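Local structure of protein SSD1 (Saccharomyces cerevisiae S288C, 7AM1) at residues Phe324-Tyr329 with Lys425-Leu430; Glu816-Glu821 with Glu864-Thr869; Ser38-Ser43 with Lys58-Ala63. The protein binds mRNA and can repress its translation as a non-enzymatic member of the RNase II family, and is implicated in control of the G1 phase of the cell cycle. All blocks are in the same frame, centred on the assembly; numbering follows the deposited sequence.

Interaction 1 of 3, residues Phe324-Tyr329 with Lys425-Leu430; sequences FLSNEY and KLVNLL. With 1PE (pentaethylene glycol), chain E.
Tyr329 reaches the backbone of residues 429-430 with the far end of its side chain, the part of this contact that carries its one direct hydrogen bond. CB leaves the chain toward the other segment, and chi1 of -56° sets CG anti to the carbonyl carbon, which carries the ring toward the backbone of Leu429 and Leu430. CD2 only grazes the carbonyl carbon of Leu430. One atom further on, Tyr329 CE2 closes to 3.5 Å of Leu430 C, while Tyr329 CZ lies 3.5 Å from Leu429 O. At the tip, Tyr329 OH donates to Leu429 O at 2.7 Å. The carbonyl receives it on a lone pair, in its own plane, with a C=O...OH angle of 140°, and the oxygen lies at the edge of the tyrosine ring, near the ring plane. A buried phenol and a backbone carbonyl thus satisfy each other just past strand 426-427.

The second touch is smaller. Ser326 OG comes to 3.4 Å from Val427 CG1, a polar-on-methyl contact without a bond. Lys425 takes no part in the protein contact; its extended chain ends in Lys425 NZ, which donates to OH6 of a pentaethylene glycol at 3.0 Å, probably a molecule of the crystallisation liquor.

This is plain interdomain packing: the linker that follows the second cold-shock domain and helix 311-321 meets residues 425-430 of the RNB domain. Helix 408-416 lies against both segments: Arg416 forms a salt bridge with Glu328 and a hydrogen bond to Asn428 O, and Arg412 reaches Glu328 O. Val427 also packs on Leu319 of helix 311-321, its strand 426-427 pairing with 420-421, while Phe324 rests against helix 689-725.

Interaction 2 of 3, residues Glu816-Glu821 with Glu864-Thr869; sequences EIANIE and EKFIST
Apolar packing comes first: Phe866 of helix 862-867 brings its CD2 and CE2 atoms against the methyl of Ala818 in helix 814-827. Ala818 CB is 3.8 Å from Phe866 CD2 and equally near CE2, approaching the ring obliquely. The small methyl lets the ring come close to the helix backbone, and Phe866 CE2 lies 4.0 Å from Ala818 CA. Both helices pack beside the sheet holding strands 732-741 and 888-896, where Phe866 also touches Leu733 and Pro890, in the C-terminal region whose sequence family belongs to the OB clan.

The polar group is the carboxylate of Glu821, one turn on. Its extended chain crosses the phenylalanine at about a right angle, with Glu821 OE1 3.8 Å from Phe866 CZ and the carboxylate and ring planes 62° apart. OE2 accepts a hydrogen bond from Leu733 N in strand 732-741.

The side-chain hydrogen bonds lie within 864-869. Phe866 O accepts from both Thr869 N and Thr869 OG1, the latter at 2.6 Å, while Ser868 OG reaches Lys865 O from above its plane.

No hydrogen bond spans the two segments, so they meet here by van der Waals contact; the buried carboxylate finds its strong polar partner in the strand.

Interaction 3 of 3, residues Ser38-Ser43 with Lys58-Ala63; sequences SDAWVS and KDRNRA
A single arginine laid against the start of a strand makes this contact: in the five-stranded N-terminal sheet, Arg60 at the end of the short, weakly bonded helix 56-60 covers the beginning of strand 39-43. The five strands, the first and last of which also pair, are consistent with the OB fold of an N-terminal cold-shock domain, as in RNase II relatives. CG of Arg60 stands anti to the backbone N (chi1 -167°), and a bend at chi3 turns the guanidinium toward Ser38-Ala40. Arg60 NE comes to 3.8 Å from Ala40 CB, the methyl approaching the group obliquely. Arg60 NH2 sits beside the backbone, 3.2 Å from Ser38 C, with Asp39 N near the guanidinium plane at its edge. Asp39 O is 3.1 Å from Arg60 NH2, but the angle is too poor for a hydrogen bond. The bond that NH2 does make is to Arg37 O, one residue before the strand segment. A leucine in place of Arg60 would probably cost Arg37 O this donor and uncover the backbone at Ser38 and Asp39.

A type I' turn runs from Arg60 to Ala63, with Asn61 and Arg62 both at positive phi. Within it Arg62 grips Asn61 OD1 side-on through NE and NH2, both from one face of the amide but in the guanidinium plane.

Strand 39-43 runs between strands 26-32 and 52-55, antiparallel to both. Arg60 packs on Val32 of the first and Ile54 of the second, while Ala63, the last residue of the turn, touches Leu30 and Val69 as the chain heads into strand 68-73.

Overall arrangement
From the N terminus, interaction 3 comes first: it closes a short loop holding strand 52-55 and ties strand 39-43 to the end of helix 56-60, within one small domain built on a five-stranded sheet. Interaction 1 closes next, across 95 residues, bringing the loop after helix 311-321 against the strand 426-427 region of the RNB domain. Interaction 2 is last; it closes a loop of 42 residues that includes helix 834-842, joining helices 814-827 and 862-867 beside the C-terminal sheet. The three loops follow in series; none nests or crosses. Their centres stand about 33 Å (1 and 3), 46 Å (1 and 2) and 47 Å (2 and 3) apart, and no two contacts touch.

Interaction 1 of 3, residues Phe324-Tyr329 with Lys425-Leu430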
# COMPACT_ATOMS: atom_id res chain seq x y z
N PHE A 324 -6.15 -4.50 14.32
CA PHE A 324 -5.04 -4.66 15.26
C PHE A 324 -5.51 -4.15 16.62
O PHE A 324 -5.58 -2.94 16.85
CB PHE A 324 -3.79 -3.93 14.77
CG PHE A 324 -3.23 -4.48 13.49
CD1 PHE A 324 -2.45 -5.63 13.50
CD2 PHE A 324 -3.49 -3.86 12.28
CE1 PHE A 324 -1.94 -6.14 12.32
CE2 PHE A 324 -2.98 -4.37 11.10
CZ PHE A 324 -2.21 -5.52 11.12
N LEU A 325 -5.85 -5.09 17.52
CA LEU A 325 -6.16 -4.72 18.89
C LEU A 325 -4.89 -4.62 19.74
O LEU A 325 -4.86 -3.85 20.70
CB LEU A 325 -7.11 -5.75 19.51
CG LEU A 325 -8.50 -5.83 18.88
CD1 LEU A 325 -9.32 -6.88 19.60
CD2 LEU A 325 -9.20 -4.48 18.93
N SER A 326 -3.86 -5.40 19.40
CA SER A 326 -2.54 -5.28 20.02
C SER A 326 -2.59 -5.57 21.52
O SER A 326 -1.77 -5.06 22.28
CB SER A 326 -1.95 -3.90 19.75
OG SER A 326 -1.88 -3.64 18.36
N ASN A 327 -3.53 -6.41 21.94
CA ASN A 327 -3.71 -6.73 23.35
C ASN A 327 -3.27 -8.15 23.70
O ASN A 327 -3.44 -8.57 24.85
CB ASN A 327 -5.18 -6.54 23.73
CG ASN A 327 -6.10 -7.49 22.99
OD1 ASN A 327 -5.72 -8.07 21.98
ND2 ASN A 327 -7.32 -7.65 23.49
N GLU A 328 -2.68 -8.88 22.75
CA GLU A 328 -2.41 -10.29 22.97
C GLU A 328 -1.39 -10.54 24.07
O GLU A 328 -1.33 -11.66 24.60
CB GLU A 328 -1.93 -10.94 21.67
CG GLU A 328 -2.94 -10.91 20.53
CD GLU A 328 -2.93 -9.61 19.73
OE1 GLU A 328 -2.25 -8.65 20.15
OE2 GLU A 328 -3.59 -9.57 18.68
N TYR A 329 -0.59 -9.54 24.44
CA TYR A 329 0.50 -9.73 25.39
C TYR A 329 0.33 -8.95 26.69
O TYR A 329 1.16 -9.11 27.59
CB TYR A 329 1.84 -9.32 24.76
CG TYR A 329 2.17 -10.04 23.47
CD1 TYR A 329 2.04 -11.41 23.36
CD2 TYR A 329 2.59 -9.33 22.35
CE1 TYR A 329 2.34 -12.07 22.18
CE2 TYR A 329 2.89 -9.97 21.16
CZ TYR A 329 2.76 -11.34 21.09
OH TYR A 329 3.05 -11.99 19.91
N LYS A 425 4.34 5.39 14.99
CA LYS A 425 4.31 4.31 15.96
C LYS A 425 4.60 3.00 15.25
O LYS A 425 4.41 2.87 14.04
CB LYS A 425 2.93 4.24 16.63
CG LYS A 425 2.89 3.71 18.04
CD LYS A 425 1.52 3.09 18.33
CE LYS A 425 1.40 2.64 19.78
NZ LYS A 425 0.02 2.19 20.14
N LEU A 426 5.05 2.01 16.03
CA LEU A 426 5.22 0.66 15.52
C LEU A 426 4.56 -0.31 16.50
O LEU A 426 4.51 -0.06 17.71
CB LEU A 426 6.70 0.27 15.32
CG LEU A 426 7.57 -0.06 16.53
CD1 LEU A 426 7.32 -1.48 17.02
CD2 LEU A 426 9.05 0.13 16.21
N VAL A 427 4.05 -1.41 15.96
CA VAL A 427 3.46 -2.47 16.77
C VAL A 427 4.20 -3.76 16.44
O VAL A 427 4.24 -4.17 15.27
CB VAL A 427 1.95 -2.62 16.52
CG1 VAL A 427 1.36 -3.64 17.48
CG2 VAL A 427 1.26 -1.28 16.67
N ASN A 428 4.78 -4.39 17.45
CA ASN A 428 5.58 -5.59 17.24
C ASN A 428 4.70 -6.76 16.81
O ASN A 428 3.49 -6.78 17.04
CB ASN A 428 6.32 -5.99 18.52
CG ASN A 428 7.25 -4.92 19.02
OD1 ASN A 428 7.85 -4.18 18.24
ND2 ASN A 428 7.40 -4.85 20.34
N LEU A 429 5.34 -7.75 16.19
CA LEU A 429 4.68 -9.05 16.06
C LEU A 429 4.76 -9.82 17.37
O LEU A 429 3.76 -10.38 17.83
CB LEU A 429 5.33 -9.86 14.93
CG LEU A 429 4.82 -11.28 14.73
CD1 LEU A 429 3.35 -11.27 14.33
CD2 LEU A 429 5.65 -12.02 13.70
N LEU A 430 5.93 -9.83 17.98
CA LEU A 430 6.25 -10.65 19.14
C LEU A 430 6.26 -9.80 20.41
O LEU A 430 6.22 -8.57 20.36
CB LEU A 430 7.61 -11.31 18.94
CG LEU A 430 7.72 -12.21 17.70
CD1 LEU A 430 9.17 -12.56 17.42
CD2 LEU A 430 6.88 -13.46 17.88
C15 1PE E . -2.03 5.36 19.98
OH6 1PE E . -0.75 5.03 20.46
C16 1PE E . 0.76 6.72 19.66
C26 1PE E . 0.02 6.13 20.86
OH7 1PE E . 2.13 6.80 19.94

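Interaction 2 of 3, residues Glu816-Glu821 with Glu864-Thr869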
# COMPACT_ATOMS: atom_id res chain seq x y z
N GLU A 816 0.51 35.50 -2.82
CA GLU A 816 1.14 35.40 -1.51
C GLU A 816 1.88 34.08 -1.35
O GLU A 816 2.99 34.05 -0.79
CB GLU A 816 0.08 35.56 -0.41
CG GLU A 816 -0.53 36.96 -0.33
N ILE A 817 1.30 32.98 -1.83
CA ILE A 817 1.94 31.67 -1.73
C ILE A 817 3.22 31.64 -2.54
O ILE A 817 4.25 31.12 -2.10
CB ILE A 817 0.99 30.56 -2.23
CG1 ILE A 817 -0.29 30.53 -1.42
CG2 ILE A 817 1.69 29.19 -2.16
CD1 ILE A 817 -1.45 30.08 -2.25
N ALA A 818 3.16 32.15 -3.77
CA ALA A 818 4.33 32.13 -4.65
C ALA A 818 5.48 32.91 -4.03
O ALA A 818 6.63 32.44 -4.02
CB ALA A 818 3.95 32.70 -6.02
N ASN A 819 5.20 34.10 -3.52
CA ASN A 819 6.24 34.94 -2.93
C ASN A 819 6.94 34.23 -1.78
O ASN A 819 8.17 34.12 -1.77
CB ASN A 819 5.63 36.25 -2.45
CG ASN A 819 5.38 37.22 -3.57
OD1 ASN A 819 6.03 37.16 -4.62
ND2 ASN A 819 4.41 38.12 -3.38
N ILE A 820 6.18 33.74 -0.81
CA ILE A 820 6.80 33.15 0.38
C ILE A 820 7.65 31.95 -0.02
O ILE A 820 8.77 31.78 0.48
CB ILE A 820 5.73 32.77 1.42
CG1 ILE A 820 6.40 32.18 2.66
CG2 ILE A 820 4.72 31.79 0.85
CD1 ILE A 820 5.72 32.54 3.96
N GLU A 821 7.14 31.10 -0.91
CA GLU A 821 7.87 29.90 -1.29
C GLU A 821 9.17 30.24 -2.02
O GLU A 821 10.23 29.70 -1.70
CB GLU A 821 6.99 29.01 -2.17
CG GLU A 821 5.89 28.32 -1.41
CD GLU A 821 5.02 27.47 -2.32
OE1 GLU A 821 5.29 27.46 -3.54
OE2 GLU A 821 4.10 26.80 -1.81
N GLU A 864 4.42 35.25 -11.55
CA GLU A 864 4.68 35.17 -12.99
C GLU A 864 5.61 34.00 -13.31
O GLU A 864 5.46 33.37 -14.37
CB GLU A 864 5.31 36.48 -13.49
CG GLU A 864 4.31 37.61 -13.71
CD GLU A 864 3.36 37.33 -14.86
OE1 GLU A 864 3.60 36.36 -15.62
OE2 GLU A 864 2.36 38.07 -15.00
N LYS A 865 6.55 33.69 -12.42
CA LYS A 865 7.41 32.53 -12.63
C LYS A 865 6.60 31.25 -12.75
O LYS A 865 6.88 30.40 -13.61
CB LYS A 865 8.42 32.41 -11.48
CG LYS A 865 9.78 33.03 -11.78
CD LYS A 865 10.42 33.63 -10.54
N PHE A 866 5.58 31.08 -11.90
CA PHE A 866 4.71 29.92 -12.02
C PHE A 866 3.87 29.98 -13.29
O PHE A 866 3.72 28.98 -14.00
CB PHE A 866 3.79 29.81 -10.79
CG PHE A 866 4.46 29.24 -9.57
CD1 PHE A 866 4.58 27.87 -9.41
CD2 PHE A 866 4.95 30.07 -8.58
CE1 PHE A 866 5.18 27.34 -8.28
CE2 PHE A 866 5.56 29.55 -7.45
CZ PHE A 866 5.67 28.19 -7.30
N ILE A 867 3.31 31.16 -13.60
CA ILE A 867 2.42 31.27 -14.74
C ILE A 867 3.15 31.02 -16.05
O ILE A 867 2.57 30.48 -17.00
CB ILE A 867 1.72 32.65 -14.72
CG1 ILE A 867 0.77 32.73 -13.52
CG2 ILE A 867 1.00 32.89 -16.04
CD1 ILE A 867 0.02 34.05 -13.39
N SER A 868 4.43 31.39 -16.13
CA SER A 868 5.17 31.20 -17.37
C SER A 868 5.38 29.73 -17.73
O SER A 868 5.78 29.44 -18.86
CB SER A 868 6.53 31.90 -17.28
OG SER A 868 7.28 31.41 -16.18
N THR A 869 5.12 28.80 -16.81
CA THR A 869 5.22 27.38 -17.11
C THR A 869 3.98 26.85 -17.84
O THR A 869 4.00 25.70 -18.29
CB THR A 869 5.41 26.56 -15.83
OG1 THR A 869 4.23 26.66 -15.03
CG2 THR A 869 6.60 27.07 -15.04

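Interaction 3 of 3, residues Ser38-Ser43 with Lys58-Ala63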
# COMPACT_ATOMS: atom_id res chain seq x y z
N SER A 38 -21.89 1.31 -5.60
CA SER A 38 -23.00 0.46 -6.01
C SER A 38 -22.54 -0.74 -6.82
O SER A 38 -23.33 -1.68 -7.01
CB SER A 38 -24.02 1.26 -6.82
OG SER A 38 -23.46 1.73 -8.03
N ASP A 39 -21.31 -0.73 -7.31
CA ASP A 39 -20.78 -1.82 -8.12
C ASP A 39 -19.63 -2.50 -7.40
O ASP A 39 -19.06 -1.99 -6.44
CB ASP A 39 -20.32 -1.29 -9.49
CG ASP A 39 -21.44 -0.64 -10.27
OD1 ASP A 39 -22.62 -0.95 -9.98
OD2 ASP A 39 -21.15 0.17 -11.17
N ALA A 40 -19.28 -3.68 -7.91
CA ALA A 40 -18.23 -4.49 -7.32
C ALA A 40 -17.69 -5.42 -8.39
O ALA A 40 -18.34 -5.67 -9.41
CB ALA A 40 -18.73 -5.28 -6.11
N TRP A 41 -16.49 -5.94 -8.15
CA TRP A 41 -15.86 -6.92 -9.01
C TRP A 41 -15.50 -8.15 -8.19
O TRP A 41 -15.23 -8.05 -6.99
CB TRP A 41 -14.62 -6.33 -9.69
CG TRP A 41 -14.95 -5.15 -10.54
CD1 TRP A 41 -15.07 -3.86 -10.13
CD2 TRP A 41 -15.21 -5.15 -11.95
NE1 TRP A 41 -15.40 -3.05 -11.19
CE2 TRP A 41 -15.48 -3.82 -12.32
CE3 TRP A 41 -15.24 -6.15 -12.94
CZ2 TRP A 41 -15.78 -3.46 -13.64
CZ3 TRP A 41 -15.53 -5.78 -14.24
CH2 TRP A 41 -15.80 -4.45 -14.58
N VAL A 42 -15.52 -9.30 -8.84
CA VAL A 42 -15.06 -10.54 -8.23
C VAL A 42 -13.90 -11.05 -9.06
O VAL A 42 -14.07 -11.38 -10.24
CB VAL A 42 -16.19 -11.58 -8.13
CG1 VAL A 42 -15.64 -12.91 -7.66
CG2 VAL A 42 -17.28 -11.08 -7.19
N SER A 43 -12.72 -11.10 -8.45
CA SER A 43 -11.52 -11.55 -9.14
C SER A 43 -11.39 -13.06 -9.00
O SER A 43 -11.51 -13.61 -7.90
CB SER A 43 -10.28 -10.86 -8.57
OG SER A 43 -10.20 -11.04 -7.17
N LYS A 58 -28.40 -5.53 -5.28
CA LYS A 58 -29.11 -6.80 -5.31
C LYS A 58 -28.18 -7.94 -5.70
O LYS A 58 -28.14 -8.98 -5.03
CB LYS A 58 -30.29 -6.73 -6.28
CG LYS A 58 -31.06 -8.05 -6.43
CD LYS A 58 -32.19 -7.95 -7.45
N ASP A 59 -27.44 -7.77 -6.79
CA ASP A 59 -26.57 -8.83 -7.28
C ASP A 59 -25.37 -9.07 -6.36
O ASP A 59 -24.81 -10.17 -6.37
CB ASP A 59 -26.10 -8.51 -8.70
CG ASP A 59 -27.22 -8.63 -9.72
OD1 ASP A 59 -28.29 -9.17 -9.37
OD2 ASP A 59 -27.04 -8.18 -10.87
N ARG A 60 -24.97 -8.07 -5.58
CA ARG A 60 -23.92 -8.28 -4.58
C ARG A 60 -24.43 -9.12 -3.43
O ARG A 60 -23.64 -9.78 -2.74
CB ARG A 60 -23.41 -6.94 -4.05
CG ARG A 60 -22.12 -7.07 -3.25
CD ARG A 60 -21.71 -5.73 -2.67
NE ARG A 60 -21.67 -4.70 -3.70
CZ ARG A 60 -21.34 -3.44 -3.47
NH1 ARG A 60 -21.02 -3.05 -2.24
NH2 ARG A 60 -21.33 -2.57 -4.47
N ASN A 61 -25.74 -9.10 -3.19
CA ASN A 61 -26.42 -9.98 -2.24
C ASN A 61 -25.74 -10.00 -0.88
O ASN A 61 -25.45 -11.05 -0.30
CB ASN A 61 -26.52 -11.40 -2.81
CG ASN A 61 -27.61 -12.20 -2.13
OD1 ASN A 61 -28.37 -11.67 -1.32
ND2 ASN A 61 -27.71 -13.48 -2.47
N ARG A 62 -25.50 -8.80 -0.34
CA ARG A 62 -25.09 -8.61 1.05
C ARG A 62 -23.67 -9.07 1.33
O ARG A 62 -23.25 -9.09 2.49
CB ARG A 62 -26.07 -9.33 2.00
CG ARG A 62 -27.52 -8.91 1.78
CD ARG A 62 -28.53 -9.90 2.36
NE ARG A 62 -28.54 -11.15 1.61
CZ ARG A 62 -28.52 -12.37 2.15
NH1 ARG A 62 -28.51 -12.51 3.47
NH2 ARG A 62 -28.53 -13.44 1.37
N ALA A 63 -22.91 -9.43 0.30
CA ALA A 63 -21.51 -9.78 0.50
C ALA A 63 -20.71 -8.54 0.90
O ALA A 63 -21.08 -7.40 0.57
CB ALA A 63 -20.91 -10.40 -0.76